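Local coordinates for glutathione S-transferase (Legionella pneumophila subsp. pneumophila str. Philadelphia 1, PDB 3NIV), which conjugates glutathione to electrophilic substrates as a zeta-class transferase and probably isomerises maleylacetoacetate to fumarylacetoacetate, at the interface of chains A and B. Sequence-based numbering; all coordinates share one arbitrary frame. Chains: chain A/B, Glutathione S-transferase.

Contact 1: the interface of chains A and B. Residues chain A 61, 64-66, 75; chain B 90-91, 94.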
loop_
_atom_site.group_PDB
_atom_site.type_symbol
_atom_site.label_atom_id
_atom_site.label_comp_id
_atom_site.label_asym_id
_atom_site.label_seq_id
_atom_site.Cartn_x
_atom_site.Cartn_y
_atom_site.Cartn_z
ATOM N N ILE A 61 -7.639 20.222 -0.542
ATOM C CA ILE A 61 -8.991 20.378 -0.028
ATOM C C ILE A 61 -9.062 21.661 0.789
ATOM O O ILE A 61 -8.784 21.665 1.989
ATOM C CB ILE A 61 -9.362 19.197 0.873
ATOM C CG1 ILE A 61 -9.038 17.879 0.170
ATOM C CG2 ILE A 61 -10.825 19.251 1.229
ATOM C CD1 ILE A 61 -8.822 16.714 1.116
ATOM N N GLN A 64 -5.979 22.286 2.541
ATOM C CA GLN A 64 -5.469 21.054 3.145
ATOM C C GLN A 64 -5.037 20.017 2.102
ATOM O O GLN A 64 -5.838 19.582 1.274
ATOM C CB GLN A 64 -6.493 20.460 4.107
ATOM C CG GLN A 64 -6.641 21.259 5.393
ATOM C CD GLN A 64 -7.334 20.474 6.490
ATOM O OE1 GLN A 64 -8.486 20.045 6.341
ATOM N NE2 GLN A 64 -6.631 20.276 7.604
ATOM N N ILE A 65 -3.767 19.625 2.160
ATOM C CA ILE A 65 -3.194 18.731 1.165
ATOM C C ILE A 65 -3.070 17.294 1.652
ATOM O O ILE A 65 -2.638 17.043 2.775
ATOM C CB ILE A 65 -1.815 19.224 0.677
ATOM C CG1 ILE A 65 -1.066 18.097 -0.042
ATOM C CG2 ILE A 65 -0.996 19.728 1.830
ATOM C CD1 ILE A 65 0.362 18.450 -0.426
ATOM N N LEU A 66 -3.437 16.362 0.774
ATOM C CA LEU A 66 -3.448 14.939 1.079
ATOM C C LEU A 66 -2.772 14.104 -0.021
ATOM O O LEU A 66 -3.124 14.205 -1.193
ATOM C CB LEU A 66 -4.895 14.476 1.260
ATOM C CG LEU A 66 -5.149 12.986 1.482
ATOM C CD1 LEU A 66 -4.624 12.551 2.844
ATOM C CD2 LEU A 66 -6.645 12.666 1.336
ATOM N N TYR A 75 -10.537 8.591 1.026
ATOM C CA TYR A 75 -11.133 9.873 1.395
ATOM C C TYR A 75 -12.345 10.161 0.509
ATOM O O TYR A 75 -13.444 10.401 1.000
ATOM C CB TYR A 75 -10.099 11.007 1.293
ATOM C CG TYR A 75 -10.654 12.389 1.583
ATOM C CD1 TYR A 75 -10.725 12.874 2.883
ATOM C CD2 TYR A 75 -11.096 13.213 0.554
ATOM C CE1 TYR A 75 -11.236 14.140 3.149
ATOM C CE2 TYR A 75 -11.607 14.474 0.813
ATOM C CZ TYR A 75 -11.674 14.930 2.109
ATOM O OH TYR A 75 -12.182 16.183 2.366
ATOM N N PRO B 90 -12.701 12.915 8.403
ATOM C CA PRO B 90 -12.282 12.243 7.173
ATOM C C PRO B 90 -10.885 12.665 6.723
ATOM O O PRO B 90 -10.116 11.811 6.273
ATOM C CB PRO B 90 -13.348 12.683 6.165
ATOM C CG PRO B 90 -14.561 12.925 7.003
ATOM C CD PRO B 90 -14.022 13.546 8.263
ATOM N N PHE B 91 -10.549 13.947 6.860
ATOM C CA PHE B 91 -9.231 14.403 6.430
ATOM C C PHE B 91 -8.115 13.795 7.258
ATOM O O PHE B 91 -7.129 13.307 6.714
ATOM C CB PHE B 91 -9.106 15.927 6.451
ATOM C CG PHE B 91 -7.755 16.416 6.014
ATOM C CD1 PHE B 91 -7.391 16.386 4.680
ATOM C CD2 PHE B 91 -6.834 16.883 6.938
ATOM C CE1 PHE B 91 -6.129 16.831 4.273
ATOM C CE2 PHE B 91 -5.575 17.325 6.536
ATOM C CZ PHE B 91 -5.228 17.298 5.202
ATOM N N ALA B 94 -7.823 10.185 6.628
ATOM C CA ALA B 94 -7.094 9.963 5.377
ATOM C C ALA B 94 -5.607 10.258 5.534
ATOM O O ALA B 94 -4.761 9.518 5.042
ATOM C CB ALA B 94 -7.686 10.810 4.253
#
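The first turn of helix 90-106 in chain B pushes B:Phe91 against the hairpin strands 58-61 and 64-67 and helix 69-79 of chain A, as part of the dimer interface of this glutathione transferase, helix of one subunit against N-terminal domain of the other. The phenylalanine loses 122 Å² to chain A, far more than any other residue of the patch. Its CG is anti to the backbone N (chi1 180°), which points the ring away from its own helix and toward the hairpin. A:Gln64 covers one face of this ring. The side-chain amide carbon CD lies 3.8 Å from the ring centroid, displaced toward the rim, and the amide and ring planes differ by 29°, a slightly inclined stack. The aliphatic root of the same glutamine continues the cover, with A:Gln64 CB 3.6 Å from B:Phe91 CZ. A:Leu66 CB lies on the other side of the ring plane, 4.0 Å from B:Phe91 CE1, while the methyl A:Ile61 CD1 meets B:Phe91 CD1 at 3.9 Å. The tip of the ring faces the backbone carbonyl of A:Ile65, whose O is 3.6 Å from B:Phe91 CZ.

One helical turn on, the methyl B:Ala94 CB reaches A:Leu66 CD2 at 3.6 Å and also touches A:Tyr75 CB. The tyrosine ring presents its edge to the peptide link between B:Pro90 and B:Phe91, whose carbonyl carbon and nitrogen lie in the ring plane; A:Tyr75 CD1 is 3.6 Å from B:Pro90 O. The patch thus joins the N-terminal, thioredoxin-like domain of chain A to the start of a C-terminal-domain helix of chain B.

Contact 2: the interface of chains A and B. Residues chain A 98, 101-102, 106, 148; chain B 67-68.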
loop_
_atom_site.group_PDB
_atom_site.type_symbol
_atom_site.label_atom_id
_atom_site.label_comp_id
_atom_site.label_asym_id
_atom_site.label_seq_id
_atom_site.Cartn_x
_atom_site.Cartn_y
_atom_site.Cartn_z
ATOM N N SER A 98 -7.378 -6.007 -0.622
ATOM C CA SER A 98 -6.095 -6.674 -0.612
ATOM C C SER A 98 -5.609 -6.945 -2.043
ATOM O O SER A 98 -4.408 -7.106 -2.296
ATOM C CB SER A 98 -6.171 -7.965 0.186
ATOM O OG SER A 98 -6.765 -8.997 -0.557
ATOM N N LEU A 101 -4.096 -3.889 -3.152
ATOM C CA LEU A 101 -2.801 -3.764 -2.483
ATOM C C LEU A 101 -1.722 -4.594 -3.172
ATOM O O LEU A 101 -0.553 -4.201 -3.229
ATOM C CB LEU A 101 -2.917 -4.172 -1.015
ATOM C CG LEU A 101 -3.871 -3.281 -0.205
ATOM C CD1 LEU A 101 -4.029 -3.753 1.257
ATOM C CD2 LEU A 101 -3.434 -1.823 -0.279
ATOM N N ILE A 102 -2.115 -5.749 -3.691
ATOM C CA ILE A 102 -1.186 -6.564 -4.454
ATOM C C ILE A 102 -0.517 -5.715 -5.542
ATOM O O ILE A 102 0.662 -5.865 -5.824
ATOM C CB ILE A 102 -1.900 -7.725 -5.110
ATOM C CG1 ILE A 102 -2.261 -8.774 -4.057
ATOM C CG2 ILE A 102 -1.041 -8.307 -6.252
ATOM C CD1 ILE A 102 -2.859 -10.055 -4.632
ATOM N N ASP A 106 2.757 -4.701 -3.799
ATOM C CA ASP A 106 3.612 -5.810 -4.201
ATOM C C ASP A 106 4.075 -5.698 -5.636
ATOM O O ASP A 106 4.749 -6.596 -6.129
ATOM C CB ASP A 106 2.888 -7.152 -4.030
ATOM C CG ASP A 106 2.497 -7.433 -2.583
ATOM O OD1 ASP A 106 2.876 -6.643 -1.685
ATOM O OD2 ASP A 106 1.802 -8.450 -2.353
ATOM N N LYS A 148 -6.489 -14.960 -7.241
ATOM C CA LYS A 148 -7.630 -14.642 -6.397
ATOM C C LYS A 148 -8.814 -14.293 -7.292
ATOM O O LYS A 148 -9.973 -14.491 -6.935
ATOM C CB LYS A 148 -7.282 -13.504 -5.442
ATOM C CG LYS A 148 -6.093 -13.831 -4.534
ATOM C CD LYS A 148 -5.513 -12.582 -3.866
ATOM C CE LYS A 148 -5.991 -12.408 -2.429
ATOM N NZ LYS A 148 -5.255 -13.280 -1.460
ATOM N N SER B 67 -5.698 -11.821 3.112
ATOM C CA SER B 67 -4.238 -11.863 2.999
ATOM C C SER B 67 -3.407 -10.583 3.017
ATOM O O SER B 67 -2.177 -10.666 3.060
ATOM C CB SER B 67 -3.818 -12.645 1.756
ATOM O OG SER B 67 -3.645 -11.768 0.647
ATOM N N GLN B 68 -3.978 -9.399 2.937
ATOM C CA GLN B 68 -3.028 -8.268 2.940
ATOM C C GLN B 68 -3.020 -7.552 4.283
ATOM O O GLN B 68 -4.081 -7.171 4.754
ATOM C CB GLN B 68 -3.323 -7.297 1.792
ATOM C CG GLN B 68 -2.828 -7.794 0.425
ATOM C CD GLN B 68 -1.328 -7.549 0.229
ATOM O OE1 GLN B 68 -0.768 -6.576 0.761
ATOM N NE2 GLN B 68 -0.675 -8.427 -0.531
#
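B:Gln68 NE2 donates a hydrogen bond to the carboxylate oxygen A:Asp106 OD2 at 3.1 Å, bent to 140° at the hydrogen. The glutamine immediately precedes helix 69-79, within the Gln-Ser step that in glutathione transferases typically contributes to binding the gamma-glutamyl end of glutathione; A:Asp106 closes helix 90-106 of the partner and may therefore help order this corner of the site. The amide nitrogen approaches from above the carboxylate plane, and the amide is itself turned well away from that plane, so the two flat groups do not pair side by side.

A bend at chi2 (-80°) folds the B:Gln68 chain along the helix surface. Its CB packs on A:Ser98 CB at 3.3 Å and its CG faces the backbone carbonyl A:Ser98 O at 3.2 Å. A:Leu101 runs past in the opposite direction, placing the methyl CD1 3.7 Å from B:Gln68 CB. A:Ile102 crosses the glutamine at nearly a right angle, with CG1 3.9 Å from B:Gln68 NE2, so the donor nitrogen has an aliphatic neighbour beside its acceptor.

The preceding residue bonds to a second helix. A:Lys148, near the end of helix 127-149, donates from its side-chain nitrogen NZ to the hydroxyl B:Ser67 OG at 3.1 Å. Bends at chi3 (100°) and chi4 turn the lysine tip toward the serine.

The C-alpha centres of contact 1 and contact 2 lie about 24 Å apart, yet both use helix 90-106, at its start in chain B for contact 1 and further along in chain A for contact 2, against the neighbouring N-terminal domain. Contact 2 adds helix 127-149 and meets residues following the hairpin rather than its strands. The two-fold axis duplicates each contact, so every subunit offers its N-terminal domain to its neighbour's helix. An interchain disulfide at Cys105, observed for this protein and lying in the same helix, is consistent with the pairing of these helices in a dimer.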